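Putative invasin (PDB 5N40) is an adhesin that probably attaches the bacterium to host cells through a C-type lectin-like domain carried on a rod of immunoglobulin-like domains. Local coordinates at residues A129-S133 with T134-A138; Y324-M327 with N328-N331; A149-N152 with R153-P157. The protein carries 1 engineered substitution. All coordinates share one frame; numbering follows the deposited sequence.

Interaction 1 (A129-S133 with T134-A138); sequences AKYKS and TDVVA
Ala138 presses its methyl group over one face of the Tyr131 ring, a CH-pi contact in which CB of Ala138 stands 3.8 Å from the ring centroid, toward the rim. That methyl is small enough to lie over the ring while the two backbones stay paired; CG1 of Val136 reaches the same ring at CD2 of Tyr131, 3.7 Å away. The backbone holds these groups together: Tyr131 N donates to Val136 O and Ala138 N to Ala129 O, leaving Lys130 and Val137 as a non-hydrogen-bonded pair. Along Lys130 the chain runs extended beside Asp135, and NZ forms a salt bridge of 2.8 Å to OD1 on the syn side of the carboxylate, but tilted out of its plane.

The reversal is a type II turn from Tyr131 to Thr134. Threonine suits its end because one hydroxyl does two jobs: OG1, set between its backbone N and carbonyl carbon (chi1 80°), donates to Tyr131 O at 2.8 Å, beside the bond from Thr134 N, and accepts from Val136 N as an ST turn.

Strand 123-131 runs beside strand 106-112: Ala129 touches Leu108, and Ala138 of the loop touches Val106. Lys132 NZ forms a salt bridge with Asp208, outside that strand. Tyr131 also packs on Asn24, Thr76 and Ala104.

Interaction 2 (Y324-M327 with N328-N331); sequences YVYM and NTGN
The Tyr326 ring runs alongside the Asn328 side chain, both pointing the same way, with the ring and amide planes turned 49° apart. OD1 of Asn328 comes within 3.4 Å of CB of Tyr326, and on the ring's rim CD1 of Tyr326 meets Asn331 O, also at 3.4 Å and in the plane of the ring. That edge carries the ring's slightly positive hydrogens, so a carbonyl oxygen is a fitting neighbour. The ring stands there because CG is anti to the carbonyl carbon (chi1 -62°), and the ring's CD1 also reaches CB of Asn331.

The backbone closes the loop. Tyr326 N donates to Asn331 O at 2.7 Å, nearly straight down the carbonyl, and Tyr326 O accepts two bonds: Gly330 N at 2.7 Å, almost in line with the C=O, and the longer Thr329 N at 3.3 Å, which comes from above the carbonyl plane. Thr329 OG1 donates to Asn331 OD1 at 2.9 Å, from above the amide plane, tying the two side chains together. Gly330 has a positive phi of 84°, where a side chain would collide with the preceding carbonyl oxygen.

Val325 and Met327 are buried and pack on Leu287 of helix 284-293; Met327 also touches Leu290. Met327 to Gly330 form the loop between Tyr326 and Asn331, the pair that closes the hairpin joining strands 321-325 and 332-333. Three right-handed helical conformations and then a left-handed one make the familiar pattern of a four-residue beta-hairpin loop, here within the C-type lectin-like adhesion domain.

Interaction 3 (A149-N152 with R153-P157); sequences AVVN and RQNSP
Asn152 turns its amide inward across the loop so that OD1 meets the backbone N-H groups of Gln154 and Ser156, the first of these bonds making an Asx turn that overlies a type I beta turn from Asn152 to Asn155. Both distances to OD1, from Gln154 N and from Ser156 N, are 2.9 Å. The two donors come from opposite faces of the amide plane, each well out of it, so a single oxygen is gripped from both sides. The first torsion, which sets CG between the backbone N and the carbonyl carbon (chi1 69°), folds the short side chain back over the loop. Asparagine suits the place because its carbonyl sits one bond beyond CB and can mimic a backbone acceptor.

CB of Ser156 packs against the same amide, 3.4 Å from OD1 of Asn152 and 3.6 Å from its ND2. Arg153, by contrast, has its extended chain reaching out to a salt bridge with Asp223, and Gln154 NE2 bonds to the carbonyl oxygens of Ala225 and Ala227, so the turn is held to residues 223-227 beyond it.

Where the two backbones pair, Asn152 N donates to Ser156 O at 3.0 Å, and the backbones of Val150 and Val158 bond as well. Val151 and Pro157 lie between as a non-hydrogen-bonded pair, where no N-H is needed toward Val151 and a proline is tolerated. Across the ends of the type I turn, where Asn152 O and Asn155 N make no direct hydrogen bond, a water links them, donating to Asn152 O at 2.7 Å and accepting a weak bond from Asn155 N.

Overall arrangement
All three interactions are chain reversals that follow a strand, met along the sequence in the order 1, 3, 2. Interactions 1 and 3 belong to the same bacterial immunoglobulin-like domain and end consecutive strands, 123-131 and 142-151, which lie in different sheets; their centres are 33 Å apart, near opposite ends of the domain. Interaction 1 thus sits toward the N-terminal domain, while interaction 3 meets residues 223-230. Interaction 2 lies in the adhesion domain, its centre also 33 Å from interaction 3. The centres of interactions 1 and 2 are 60 Å apart, on opposite sides of the chain's centre, as expected of an elongated adhesin.

Interaction 1 (A129-S133 with T134-A138)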
ATOM      1  N   ALA A 129      -9.333  11.421  -6.542  1.00 10.89           N
ATOM      2  CA  ALA A 129      -8.936  12.821  -6.426  1.00 12.25           C
ATOM      3  C   ALA A 129     -10.021  13.700  -7.030  1.00 11.21           C
ATOM      4  O   ALA A 129     -10.492  13.444  -8.148  1.00 13.25           O
ATOM      5  CB  ALA A 129      -7.597  13.076  -7.121  1.00 15.31           C
ATOM      6  N   LYS A 130     -10.421  14.720  -6.284  1.00 13.14           N
ATOM      7  CA  LYS A 130     -11.332  15.742  -6.766  1.00 14.34           C
ATOM      8  C   LYS A 130     -10.716  17.103  -6.501  1.00 13.43           C
ATOM      9  O   LYS A 130     -10.011  17.298  -5.505  1.00 13.92           O
ATOM     10  CB  LYS A 130     -12.697  15.637  -6.087  1.00 14.02           C
ATOM     11  CG  LYS A 130     -13.386  14.301  -6.354  1.00 15.11           C
ATOM     12  CD  LYS A 130     -14.615  14.112  -5.508  1.00 28.32           C
ATOM     13  CE  LYS A 130     -15.284  12.777  -5.809  1.00 25.81           C
ATOM     14  NZ  LYS A 130     -16.447  12.569  -4.914  1.00 37.72           N
ATOM     15  N   TYR A 131     -10.997  18.050  -7.386  1.00 12.89           N
ATOM     16  CA  TYR A 131     -10.492  19.399  -7.174  1.00 13.41           C
ATOM     17  C   TYR A 131     -11.017  19.927  -5.849  1.00 15.39           C
ATOM     18  O   TYR A 131     -12.190  19.745  -5.504  1.00 13.36           O
ATOM     19  CB  TYR A 131     -10.891  20.319  -8.324  1.00 12.81           C
ATOM     20  CG  TYR A 131     -10.278  19.912  -9.638  1.00 11.16           C
ATOM     21  CD1 TYR A 131      -8.899  19.826  -9.784  1.00 13.42           C
ATOM     22  CD2 TYR A 131     -11.066  19.594 -10.725  1.00 16.77           C
ATOM     23  CE1 TYR A 131      -8.326  19.432 -10.976  1.00 13.72           C
ATOM     24  CE2 TYR A 131     -10.502  19.211 -11.927  1.00 15.81           C
ATOM     25  CZ  TYR A 131      -9.129  19.137 -12.047  1.00 12.66           C
ATOM     26  OH  TYR A 131      -8.568  18.751 -13.234  1.00 16.98           O
ATOM     27  N   LYS A 132     -10.132  20.577  -5.104  1.00 13.78           N
ATOM     28  CA  LYS A 132     -10.366  20.827  -3.691  1.00 13.82           C
ATOM     29  C   LYS A 132     -11.700  21.530  -3.457  1.00 14.45           C
ATOM     30  O   LYS A 132     -12.001  22.560  -4.075  1.00 15.41           O
ATOM     31  CB  LYS A 132      -9.215  21.660  -3.121  1.00 12.80           C
ATOM     32  CG  LYS A 132      -9.320  21.897  -1.634  1.00 14.85           C
ATOM     33  CD  LYS A 132      -8.012  22.385  -1.048  1.00 15.94           C
ATOM     34  CE  LYS A 132      -6.957  21.276  -0.966  1.00 14.37           C
ATOM     35  NZ  LYS A 132      -5.660  21.795  -0.412  1.00 16.78           N
ATOM     36  N   SER A 133     -12.485  20.960  -2.538  1.00 13.95           N
ATOM     37  CA  SER A 133     -13.779  21.466  -2.089  1.00 13.09           C
ATOM     38  C   SER A 133     -14.864  21.334  -3.147  1.00 19.90           C
ATOM     39  O   SER A 133     -15.921  21.953  -3.018  1.00 27.32           O
ATOM     40  CB  SER A 133     -13.689  22.922  -1.617  1.00 21.53           C
ATOM     41  OG  SER A 133     -13.709  23.837  -2.706  1.00 26.50           O
ATOM     42  N   THR A 134     -14.641  20.530  -4.188  1.00 15.89           N
ATOM     43  CA  THR A 134     -15.645  20.295  -5.218  1.00 14.53           C
ATOM     44  C   THR A 134     -15.864  18.800  -5.383  1.00 18.10           C
ATOM     45  O   THR A 134     -15.160  17.972  -4.798  1.00 19.22           O
ATOM     46  CB  THR A 134     -15.244  20.885  -6.581  1.00 18.93           C
ATOM     47  OG1 THR A 134     -14.326  20.002  -7.238  1.00 18.20           O
ATOM     48  CG2 THR A 134     -14.625  22.283  -6.431  1.00 20.01           C
ATOM     49  N   ASP A 135     -16.847  18.464  -6.217  1.00 22.45           N
ATOM     50  CA  ASP A 135     -17.110  17.080  -6.594  1.00 24.51           C
ATOM     51  C   ASP A 135     -16.640  16.783  -8.016  1.00 25.68           C
ATOM     52  O   ASP A 135     -17.090  15.806  -8.626  1.00 27.46           O
ATOM     53  CB  ASP A 135     -18.600  16.766  -6.439  1.00 24.58           C
ATOM     54  CG  ASP A 135     -18.884  15.268  -6.429  1.00 45.56           C
ATOM     55  OD1 ASP A 135     -18.353  14.565  -5.538  1.00 42.56           O
ATOM     56  OD2 ASP A 135     -19.636  14.794  -7.308  1.00 49.68           O
ATOM     57  N   VAL A 136     -15.740  17.603  -8.553  1.00 18.36           N
ATOM     58  CA  VAL A 136     -15.222  17.421  -9.905  1.00 16.87           C
ATOM     59  C   VAL A 136     -13.966  16.561  -9.834  1.00 17.53           C
ATOM     60  O   VAL A 136     -13.014  16.896  -9.121  1.00 15.09           O
ATOM     61  CB  VAL A 136     -14.924  18.770 -10.575  1.00 18.53           C
ATOM     62  CG1 VAL A 136     -14.426  18.564 -11.996  1.00 19.74           C
ATOM     63  CG2 VAL A 136     -16.170  19.639 -10.574  1.00 19.60           C
ATOM     64  N   VAL A 137     -13.965  15.452 -10.577  1.00 17.15           N
ATOM     65  CA  VAL A 137     -12.833  14.535 -10.545  1.00 17.32           C
ATOM     66  C   VAL A 137     -11.626  15.189 -11.205  1.00 17.30           C
ATOM     67  O   VAL A 137     -11.748  15.993 -12.143  1.00 16.22           O
ATOM     68  CB  VAL A 137     -13.177  13.197 -11.227  1.00 18.61           C
ATOM     69  CG1 VAL A 137     -14.377  12.546 -10.545  1.00 27.05           C
ATOM     70  CG2 VAL A 137     -13.424  13.386 -12.716  1.00 21.56           C
ATOM     71  N   ALA A 138     -10.443  14.831 -10.712  1.00 14.14           N
ATOM     72  CA  ALA A 138      -9.190  15.422 -11.169  1.00 13.81           C
ATOM     73  C   ALA A 138      -8.350  14.360 -11.874  1.00 14.83           C
ATOM     74  O   ALA A 138      -7.732  13.513 -11.209  1.00 11.60           O
ATOM     75  CB  ALA A 138      -8.429  16.027  -9.988  1.00 13.36           C
TER

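Interaction 2 (Y324-M327 with N328-N331)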
ATOM      1  N   TYR A 324       4.411 -38.051  23.824  1.00 21.85           N
ATOM      2  CA  TYR A 324       4.189 -36.750  23.221  1.00 22.73           C
ATOM      3  C   TYR A 324       4.651 -36.826  21.772  1.00 27.47           C
ATOM      4  O   TYR A 324       5.408 -37.723  21.390  1.00 22.80           O
ATOM      5  CB  TYR A 324       4.923 -35.647  23.999  1.00 19.36           C
ATOM      6  CG  TYR A 324       6.371 -35.947  24.349  1.00 22.63           C
ATOM      7  CD1 TYR A 324       7.377 -35.821  23.400  1.00 28.63           C
ATOM      8  CD2 TYR A 324       6.734 -36.325  25.640  1.00 26.02           C
ATOM      9  CE1 TYR A 324       8.699 -36.076  23.719  1.00 26.85           C
ATOM     10  CE2 TYR A 324       8.053 -36.580  25.966  1.00 27.42           C
ATOM     11  CZ  TYR A 324       9.031 -36.451  25.002  1.00 27.29           C
ATOM     12  OH  TYR A 324      10.351 -36.703  25.309  1.00 30.29           O
ATOM     13  N   VAL A 325       4.178 -35.894  20.949  1.00 16.98           N
ATOM     14  CA  VAL A 325       4.429 -35.934  19.514  1.00 16.85           C
ATOM     15  C   VAL A 325       5.065 -34.622  19.067  1.00 22.17           C
ATOM     16  O   VAL A 325       4.587 -33.537  19.419  1.00 20.28           O
ATOM     17  CB  VAL A 325       3.138 -36.205  18.722  1.00 18.32           C
ATOM     18  CG1 VAL A 325       3.454 -36.355  17.241  1.00 17.61           C
ATOM     19  CG2 VAL A 325       2.431 -37.456  19.247  1.00 25.20           C
ATOM     20  N   TYR A 326       6.138 -34.734  18.286  1.00 19.86           N
ATOM     21  CA  TYR A 326       6.744 -33.614  17.570  1.00 24.63           C
ATOM     22  C   TYR A 326       5.911 -33.355  16.322  1.00 25.87           C
ATOM     23  O   TYR A 326       5.990 -34.105  15.345  1.00 21.14           O
ATOM     24  CB  TYR A 326       8.183 -33.935  17.185  1.00 23.45           C
ATOM     25  CG  TYR A 326       9.135 -34.196  18.335  1.00 28.07           C
ATOM     26  CD1 TYR A 326       9.062 -35.369  19.072  1.00 32.95           C
ATOM     27  CD2 TYR A 326      10.133 -33.283  18.654  1.00 35.57           C
ATOM     28  CE1 TYR A 326       9.944 -35.616  20.113  1.00 35.82           C
ATOM     29  CE2 TYR A 326      11.019 -33.520  19.690  1.00 41.16           C
ATOM     30  CZ  TYR A 326      10.921 -34.688  20.415  1.00 35.15           C
ATOM     31  OH  TYR A 326      11.800 -34.927  21.446  1.00 42.82           O
ATOM     32  N   MET A 327       5.110 -32.290  16.330  1.00 19.11           N
ATOM     33  CA  MET A 327       4.231 -32.047  15.194  1.00 15.01           C
ATOM     34  C   MET A 327       4.950 -31.406  14.012  1.00 18.48           C
ATOM     35  O   MET A 327       4.321 -31.177  12.971  1.00 19.16           O
ATOM     36  CB  MET A 327       3.037 -31.195  15.639  1.00 19.76           C
ATOM     37  CG  MET A 327       2.120 -31.923  16.612  1.00 19.35           C
ATOM     38  SD  MET A 327       1.450 -33.460  15.936  1.00 19.69           S
ATOM     39  CE  MET A 327       0.344 -32.849  14.676  1.00 22.30           C
ATOM     40  N   ASN A 328       6.251 -31.145  14.129  1.00 17.13           N
ATOM     41  CA  ASN A 328       7.050 -30.716  12.990  1.00 18.25           C
ATOM     42  C   ASN A 328       7.590 -31.883  12.175  1.00 18.00           C
ATOM     43  O   ASN A 328       7.849 -31.718  10.975  1.00 19.05           O
ATOM     44  CB  ASN A 328       8.221 -29.848  13.465  1.00 22.79           C
ATOM     45  CG  ASN A 328       9.044 -30.516  14.561  1.00 22.36           C
ATOM     46  OD1 ASN A 328       8.503 -31.016  15.553  1.00 24.59           O
ATOM     47  ND2 ASN A 328      10.359 -30.531  14.379  1.00 29.23           N
ATOM     48  N   THR A 329       7.735 -33.063  12.785  1.00 24.36           N
ATOM     49  CA  THR A 329       8.315 -34.217  12.106  1.00 21.81           C
ATOM     50  C   THR A 329       7.491 -35.494  12.207  1.00 17.70           C
ATOM     51  O   THR A 329       7.784 -36.441  11.470  1.00 21.76           O
ATOM     52  CB  THR A 329       9.717 -34.520  12.661  1.00 23.43           C
ATOM     53  OG1 THR A 329       9.638 -34.717  14.077  1.00 27.82           O
ATOM     54  CG2 THR A 329      10.688 -33.391  12.350  1.00 28.26           C
ATOM     55  N   GLY A 330       6.501 -35.570  13.096  1.00 17.60           N
ATOM     56  CA  GLY A 330       5.752 -36.793  13.307  1.00 21.09           C
ATOM     57  C   GLY A 330       6.390 -37.776  14.267  1.00 22.67           C
ATOM     58  O   GLY A 330       5.807 -38.839  14.522  1.00 20.62           O
ATOM     59  N   ASN A 331       7.564 -37.464  14.802  1.00 25.13           N
ATOM     60  CA  ASN A 331       8.190 -38.325  15.794  1.00 22.48           C
ATOM     61  C   ASN A 331       7.434 -38.250  17.118  1.00 28.77           C
ATOM     62  O   ASN A 331       6.785 -37.252  17.434  1.00 23.20           O
ATOM     63  CB  ASN A 331       9.651 -37.918  15.994  1.00 24.51           C
ATOM     64  CG  ASN A 331      10.453 -37.983  14.708  1.00 26.95           C
ATOM     65  OD1 ASN A 331      11.234 -37.083  14.400  1.00 35.91           O
ATOM     66  ND2 ASN A 331      10.256 -39.052  13.946  1.00 35.19           N
TER

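Interaction 3 (A149-N152 with R153-P157)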
ATOM      1  N   ALA A 149       3.017   4.300   9.346  1.00 13.86           N
ATOM      2  CA  ALA A 149       2.895   3.656  10.650  1.00 14.85           C
ATOM      3  C   ALA A 149       2.801   2.149  10.447  1.00 12.07           C
ATOM      4  O   ALA A 149       2.300   1.685   9.423  1.00 12.83           O
ATOM      5  CB  ALA A 149       1.674   4.147  11.439  1.00 16.35           C
ATOM      6  N   VAL A 150       3.302   1.400  11.433  1.00 12.80           N
ATOM      7  CA  VAL A 150       3.243  -0.067  11.440  1.00 11.65           C
ATOM      8  C   VAL A 150       3.094  -0.517  12.882  1.00 13.56           C
ATOM      9  O   VAL A 150       3.986  -0.276  13.704  1.00 14.84           O
ATOM     10  CB  VAL A 150       4.491  -0.717  10.813  1.00 17.10           C
ATOM     11  CG1 VAL A 150       4.330  -2.245  10.762  1.00 14.13           C
ATOM     12  CG2 VAL A 150       4.767  -0.177   9.423  1.00 16.06           C
ATOM     13  N   VAL A 151       1.987  -1.198  13.207  1.00 13.00           N
ATOM     14  CA  VAL A 151       1.720  -1.632  14.573  1.00 13.00           C
ATOM     15  C   VAL A 151       1.220  -3.072  14.560  1.00 11.76           C
ATOM     16  O   VAL A 151       0.721  -3.573  13.552  1.00 13.07           O
ATOM     17  CB  VAL A 151       0.688  -0.736  15.296  1.00 16.34           C
ATOM     18  CG1 VAL A 151       1.201   0.700  15.403  1.00 15.17           C
ATOM     19  CG2 VAL A 151      -0.674  -0.779  14.585  1.00 15.93           C
ATOM     20  N   ASN A 152       1.352  -3.730  15.704  1.00 11.11           N
ATOM     21  CA  ASN A 152       0.788  -5.064  15.877  1.00 12.75           C
ATOM     22  C   ASN A 152      -0.664  -4.908  16.334  1.00 12.47           C
ATOM     23  O   ASN A 152      -1.260  -3.839  16.173  1.00 16.80           O
ATOM     24  CB  ASN A 152       1.678  -5.898  16.815  1.00 14.25           C
ATOM     25  CG  ASN A 152       1.656  -5.419  18.261  1.00 18.07           C
ATOM     26  OD1 ASN A 152       0.929  -4.497  18.629  1.00 15.78           O
ATOM     27  ND2 ASN A 152       2.477  -6.058  19.095  1.00 17.08           N
ATOM     28  N   ARG A 153      -1.269  -5.967  16.870  1.00 11.53           N
ATOM     29  CA  ARG A 153      -2.673  -5.905  17.257  1.00 12.95           C
ATOM     30  C   ARG A 153      -2.884  -5.263  18.626  1.00 16.53           C
ATOM     31  O   ARG A 153      -4.035  -5.031  19.012  1.00 14.40           O
ATOM     32  CB  ARG A 153      -3.272  -7.316  17.229  1.00 13.40           C
ATOM     33  CG  ARG A 153      -4.772  -7.346  17.389  1.00 14.22           C
ATOM     34  CD  ARG A 153      -5.389  -8.657  16.920  1.00 13.89           C
ATOM     35  NE  ARG A 153      -6.840  -8.521  16.848  1.00 14.11           N
ATOM     36  CZ  ARG A 153      -7.671  -9.402  16.303  1.00 18.14           C
ATOM     37  NH1 ARG A 153      -7.225 -10.535  15.777  1.00 14.62           N
ATOM     38  NH2 ARG A 153      -8.971  -9.140  16.289  1.00 19.68           N
ATOM     39  N   GLN A 154      -1.804  -4.950  19.351  1.00 17.54           N
ATOM     40  CA  GLN A 154      -1.881  -4.305  20.655  1.00 15.54           C
ATOM     41  C   GLN A 154      -1.309  -2.890  20.630  1.00 14.90           C
ATOM     42  O   GLN A 154      -0.892  -2.371  21.671  1.00 19.00           O
ATOM     43  CB  GLN A 154      -1.167  -5.156  21.704  1.00 14.55           C
ATOM     44  CG  GLN A 154      -1.707  -6.585  21.800  1.00 16.47           C
ATOM     45  CD  GLN A 154      -3.182  -6.620  22.137  1.00 18.71           C
ATOM     46  OE1 GLN A 154      -3.687  -5.749  22.848  1.00 20.53           O
ATOM     47  NE2 GLN A 154      -3.886  -7.623  21.624  1.00 18.05           N
ATOM     48  N   ASN A 155      -1.293  -2.258  19.459  1.00 15.50           N
ATOM     49  CA  ASN A 155      -0.859  -0.876  19.280  1.00 16.65           C
ATOM     50  C   ASN A 155       0.633  -0.690  19.506  1.00 17.00           C
ATOM     51  O   ASN A 155       1.083   0.431  19.746  1.00 22.57           O
ATOM     52  CB  ASN A 155      -1.634   0.067  20.202  1.00 18.18           C
ATOM     53  CG  ASN A 155      -1.647   1.495  19.691  1.00 21.99           C
ATOM     54  OD1 ASN A 155      -1.789   1.731  18.493  1.00 23.74           O
ATOM     55  ND2 ASN A 155      -1.485   2.455  20.597  1.00 20.33           N
ATOM     56  N   SER A 156       1.409  -1.752  19.442  1.00 15.54           N
ATOM     57  CA  SER A 156       2.848  -1.605  19.637  1.00 18.29           C
ATOM     58  C   SER A 156       3.528  -1.371  18.293  1.00 17.96           C
ATOM     59  O   SER A 156       3.215  -2.070  17.326  1.00 13.72           O
ATOM     60  CB  SER A 156       3.440  -2.838  20.304  1.00 22.90           C
ATOM     61  OG  SER A 156       4.816  -2.631  20.587  1.00 25.73           O
ATOM     62  N   PRO A 157       4.450  -0.410  18.179  1.00 18.11           N
ATOM     63  CA  PRO A 157       5.122  -0.195  16.891  1.00 17.28           C
ATOM     64  C   PRO A 157       6.008  -1.374  16.525  1.00 16.21           C
ATOM     65  O   PRO A 157       6.689  -1.950  17.377  1.00 22.58           O
ATOM     66  CB  PRO A 157       5.954   1.079  17.118  1.00 18.11           C
ATOM     67  CG  PRO A 157       5.494   1.636  18.426  1.00 25.76           C
ATOM     68  CD  PRO A 157       4.955   0.506  19.214  1.00 25.41           C
TER
HETATM   69  O   HOH W   1      -3.105  -2.122  17.155  1.00 21.05           O